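Local coordinates for glucokinase (Thermus thermophilus, PDB 3VOV), which catalyses, as a thermophilic hexokinase of the ROK family, the ATP-dependent phosphorylation of hexose sugars such as glucose, at the interface of chains A and B. Sequence-based numbering; all coordinates share one arbitrary frame. Chains: chain A/B, Glucokinase.

Both contacts belong to one two-fold interface between identical chains, and their C-alpha centres lie about 17 Å apart. Contact 1 sits where the ends of the two helices 212-236 meet; contact 2 lies further back along the same helix of chain B, at B:Ile227, and adds B:Tyr266 just after helix 253-265. The segment that follows the 3-10 helix 157-159 takes part in both, through B:Leu160 in contact 1 and A:Thr161 in contact 2. Each contact has a twin with the chains exchanged, so together they make an apolar centre with polar ties beside it, within a deposited assembly of four chains.

Contact 1: the interface of chains A and B. Residues chain A 235-236; chain B 147, 155, 157, 160, 232, 236.
The ends of the two long helices 212-236, one from each chain, come together here, and A:Phe236 meets its own counterpart B:Phe236. The two side chains arrive from opposite directions and lie face over face, offset toward the rim and tilted by roughly 30° instead of lying parallel; CZ of each ring stands over a face of the other, the two CZ atoms being 3.7 Å apart. The modelled approach at the CE1 atoms is too close to be trusted, so the overlap should be read from the rings as a whole. In B:Phe236, CG is anti to the carbonyl carbon (chi1 -67°), which sends the ring toward its mate, and A:Phe236 takes nearly the same torsion to meet it.

The rim of B:Phe236 has a second job. A:Ala235 sets its methyl CB 3.7 Å from CZ of B:Phe236, and B:Leu232, one turn earlier on the same helix, puts CD2 at the edge of that ring, in its plane. CD1 of B:Leu147 packs beside the rim of A:Phe236, 4.0 Å from its CD1 and close to the carbonyl of A:Ala235. A backbone hydrogen bond ties the helix end down: the N of B:Gly155 donates to the carbonyl O of A:Ala235 at 2.8 Å, nearly straight at the hydrogen (163°), though it comes from above the carbonyl plane.

With an alanine in place of B:Phe236, the ring of A:Phe236 would probably lose the face it lies against and the methyl of A:Ala235 its aromatic neighbour, opening a gap at the two-fold.

The patch thus joins an apolar centre to a loop-to-helix bond in which B:Gly155 caps a carbonyl at the end of the partner's helix, and it probably fixes how the two subunits are set against each other.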
loop_
_atom_site.group_PDB
_atom_site.type_symbol
_atom_site.label_atom_id
_atom_site.label_comp_id
_atom_site.label_asym_id
_atom_site.label_seq_id
_atom_site.Cartn_x
_atom_site.Cartn_y
_atom_site.Cartn_z
ATOM N N ALA A 235 4.855 -17.794 8.748
ATOM C CA ALA A 235 5.304 -18.828 7.791
ATOM C C ALA A 235 6.030 -19.938 8.539
ATOM O O ALA A 235 5.701 -21.117 8.365
ATOM C CB ALA A 235 6.200 -18.226 6.720
ATOM N N PHE A 236 6.970 -19.541 9.401
ATOM C CA PHE A 236 7.958 -20.439 9.929
ATOM C C PHE A 236 7.788 -20.806 11.419
ATOM O O PHE A 236 8.322 -21.830 11.826
ATOM C CB PHE A 236 9.364 -19.850 9.752
ATOM C CG PHE A 236 9.885 -19.878 8.333
ATOM C CD1 PHE A 236 10.340 -21.058 7.757
ATOM C CD2 PHE A 236 9.942 -18.708 7.589
ATOM C CE1 PHE A 236 10.797 -21.078 6.435
ATOM C CE2 PHE A 236 10.421 -18.701 6.302
ATOM C CZ PHE A 236 10.852 -19.886 5.704
ATOM N N LEU B 147 5.833 -28.853 8.127
ATOM C CA LEU B 147 6.468 -27.867 9.012
ATOM C C LEU B 147 5.435 -27.411 10.034
ATOM O O LEU B 147 4.519 -26.701 9.701
ATOM C CB LEU B 147 6.898 -26.631 8.197
ATOM C CG LEU B 147 8.127 -25.773 8.520
ATOM C CD1 LEU B 147 7.897 -24.263 8.136
ATOM C CD2 LEU B 147 8.719 -25.937 9.908
ATOM N N GLY B 155 3.309 -22.495 8.967
ATOM C CA GLY B 155 2.471 -22.717 7.769
ATOM C C GLY B 155 1.104 -22.063 7.837
ATOM O O GLY B 155 0.182 -22.525 7.202
ATOM N N LEU B 157 -0.269 -19.729 6.266
ATOM C CA LEU B 157 0.075 -19.009 5.037
ATOM C C LEU B 157 -0.946 -17.929 4.714
ATOM O O LEU B 157 -0.646 -16.949 4.020
ATOM C CB LEU B 157 0.296 -20.004 3.865
ATOM C CG LEU B 157 1.390 -21.090 4.097
ATOM C CD1 LEU B 157 1.743 -21.876 2.816
ATOM C CD2 LEU B 157 2.685 -20.514 4.662
ATOM N N LEU B 160 0.076 -14.075 6.286
ATOM C CA LEU B 160 1.204 -13.205 5.932
ATOM C C LEU B 160 0.676 -11.849 5.509
ATOM O O LEU B 160 -0.359 -11.760 4.853
ATOM C CB LEU B 160 2.056 -13.830 4.846
ATOM C CG LEU B 160 3.070 -14.834 5.444
ATOM C CD1 LEU B 160 2.538 -16.253 5.429
ATOM C CD2 LEU B 160 4.403 -14.707 4.667
ATOM N N LEU B 232 6.109 -16.165 -0.789
ATOM C CA LEU B 232 6.405 -17.434 -0.081
ATOM C C LEU B 232 7.496 -18.254 -0.759
ATOM O O LEU B 232 8.247 -18.950 -0.104
ATOM C CB LEU B 232 5.111 -18.275 0.094
ATOM C CG LEU B 232 4.175 -17.662 1.164
ATOM C CD1 LEU B 232 2.727 -18.198 1.095
ATOM C CD2 LEU B 232 4.784 -17.873 2.592
ATOM N N PHE B 236 10.670 -20.039 1.082
ATOM C CA PHE B 236 10.768 -21.492 1.125
ATOM C C PHE B 236 11.457 -22.163 -0.060
ATOM O O PHE B 236 12.013 -23.245 0.130
ATOM C CB PHE B 236 9.369 -22.121 1.301
ATOM C CG PHE B 236 8.736 -21.839 2.619
ATOM C CD1 PHE B 236 9.083 -22.582 3.752
ATOM C CD2 PHE B 236 7.755 -20.841 2.742
ATOM C CE1 PHE B 236 8.472 -22.338 4.987
ATOM C CE2 PHE B 236 7.147 -20.588 3.980
ATOM C CZ PHE B 236 7.511 -21.326 5.103
#

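Contact 2: the interface of chains A and B. Residues chain A 161, 164-165, 174; chain B 227, 266.
B:Tyr266 reaches over to A:Glu174 with its phenol end, and the carboxylate is turned steeply to the ring, the two planes 71° apart. The hydroxyl OH donates to OE2 of A:Glu174 at 2.5 Å, and OE2 accepts it on its syn lone pair, the side of OE1. The bend of the glutamate chain at chi2 (-64°) turns the carboxylate toward that hydroxyl. From the anti side of the same oxygen comes a second donor, the backbone N of A:Gly165, 2.8 Å from OE2 and almost perfectly straight at the hydrogen (178°), as second-shell support. With two donors on OE2, the carboxylate's rotation is probably restricted.

A:Thr161 crosses the tyrosine at about a right angle. Its OG1 lies 3.6 Å from CD1 of B:Tyr266, while its methyl CG2, anti to the backbone N, points between CE1 of that ring and CG2 of B:Ile227, 4.0 Å from the latter. B:Ile227 also supports the tyrosine from within its own chain, with CG1 over one face of the ring, toward its rim.

In the fold, B:Tyr266 follows directly on helix 253-265 and B:Ile227 belongs to helix 212-236, whereas the chain A side is loop: A:Thr161 comes two residues after the zinc ligand A:His159, and A:Glu174 lies in the cysteine-rich ROK zinc motif (CGCGLEGC here), between A:Cys171 and A:Cys176, so the metal site probably steadies the segment that the tyrosine grips.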
loop_
_atom_site.group_PDB
_atom_site.type_symbol
_atom_site.label_atom_id
_atom_site.label_comp_id
_atom_site.label_asym_id
_atom_site.label_seq_id
_atom_site.Cartn_x
_atom_site.Cartn_y
_atom_site.Cartn_z
ATOM N N THR A 161 7.641 -9.586 -0.443
ATOM C CA THR A 161 6.950 -8.378 -0.855
ATOM C C THR A 161 6.146 -7.830 0.328
ATOM O O THR A 161 5.227 -8.489 0.777
ATOM C CB THR A 161 5.963 -8.709 -2.003
ATOM O OG1 THR A 161 6.694 -9.266 -3.100
ATOM C CG2 THR A 161 5.178 -7.444 -2.460
ATOM N N PRO A 164 3.241 -3.807 -2.147
ATOM C CA PRO A 164 3.015 -3.839 -3.585
ATOM C C PRO A 164 2.909 -2.406 -4.107
ATOM O O PRO A 164 2.269 -1.570 -3.476
ATOM C CB PRO A 164 1.673 -4.569 -3.707
ATOM C CG PRO A 164 1.621 -5.458 -2.434
ATOM C CD PRO A 164 2.180 -4.513 -1.388
ATOM N N GLY A 165 3.585 -2.104 -5.217
ATOM C CA GLY A 165 3.563 -0.733 -5.789
ATOM C C GLY A 165 4.618 0.146 -5.110
ATOM O O GLY A 165 4.639 1.388 -5.293
ATOM N N GLU A 174 9.500 -5.012 -6.683
ATOM C CA GLU A 174 9.333 -3.707 -6.030
ATOM C C GLU A 174 8.664 -3.967 -4.686
ATOM O O GLU A 174 7.930 -4.953 -4.547
ATOM C CB GLU A 174 8.491 -2.733 -6.909
ATOM C CG GLU A 174 6.940 -2.695 -6.686
ATOM C CD GLU A 174 6.182 -3.987 -7.007
ATOM O OE1 GLU A 174 6.624 -4.803 -7.858
ATOM O OE2 GLU A 174 5.050 -4.153 -6.485
ATOM N N ILE B 227 0.643 -12.863 -5.726
ATOM C CA ILE B 227 1.717 -12.156 -5.057
ATOM C C ILE B 227 2.126 -12.880 -3.778
ATOM O O ILE B 227 3.338 -12.956 -3.456
ATOM C CB ILE B 227 1.310 -10.679 -4.713
ATOM C CG1 ILE B 227 1.141 -9.868 -6.003
ATOM C CG2 ILE B 227 2.389 -10.007 -3.790
ATOM C CD1 ILE B 227 0.493 -8.449 -5.745
ATOM N N TYR B 266 5.754 -11.494 -10.025
ATOM C CA TYR B 266 6.470 -11.390 -8.720
ATOM C C TYR B 266 7.568 -12.429 -8.552
ATOM O O TYR B 266 8.105 -12.645 -7.412
ATOM C CB TYR B 266 5.484 -11.329 -7.535
ATOM C CG TYR B 266 4.932 -9.894 -7.416
ATOM C CD1 TYR B 266 5.502 -8.971 -6.522
ATOM C CD2 TYR B 266 3.946 -9.451 -8.269
ATOM C CE1 TYR B 266 5.007 -7.646 -6.428
ATOM C CE2 TYR B 266 3.468 -8.141 -8.223
ATOM C CZ TYR B 266 3.993 -7.247 -7.319
ATOM O OH TYR B 266 3.473 -5.963 -7.263
#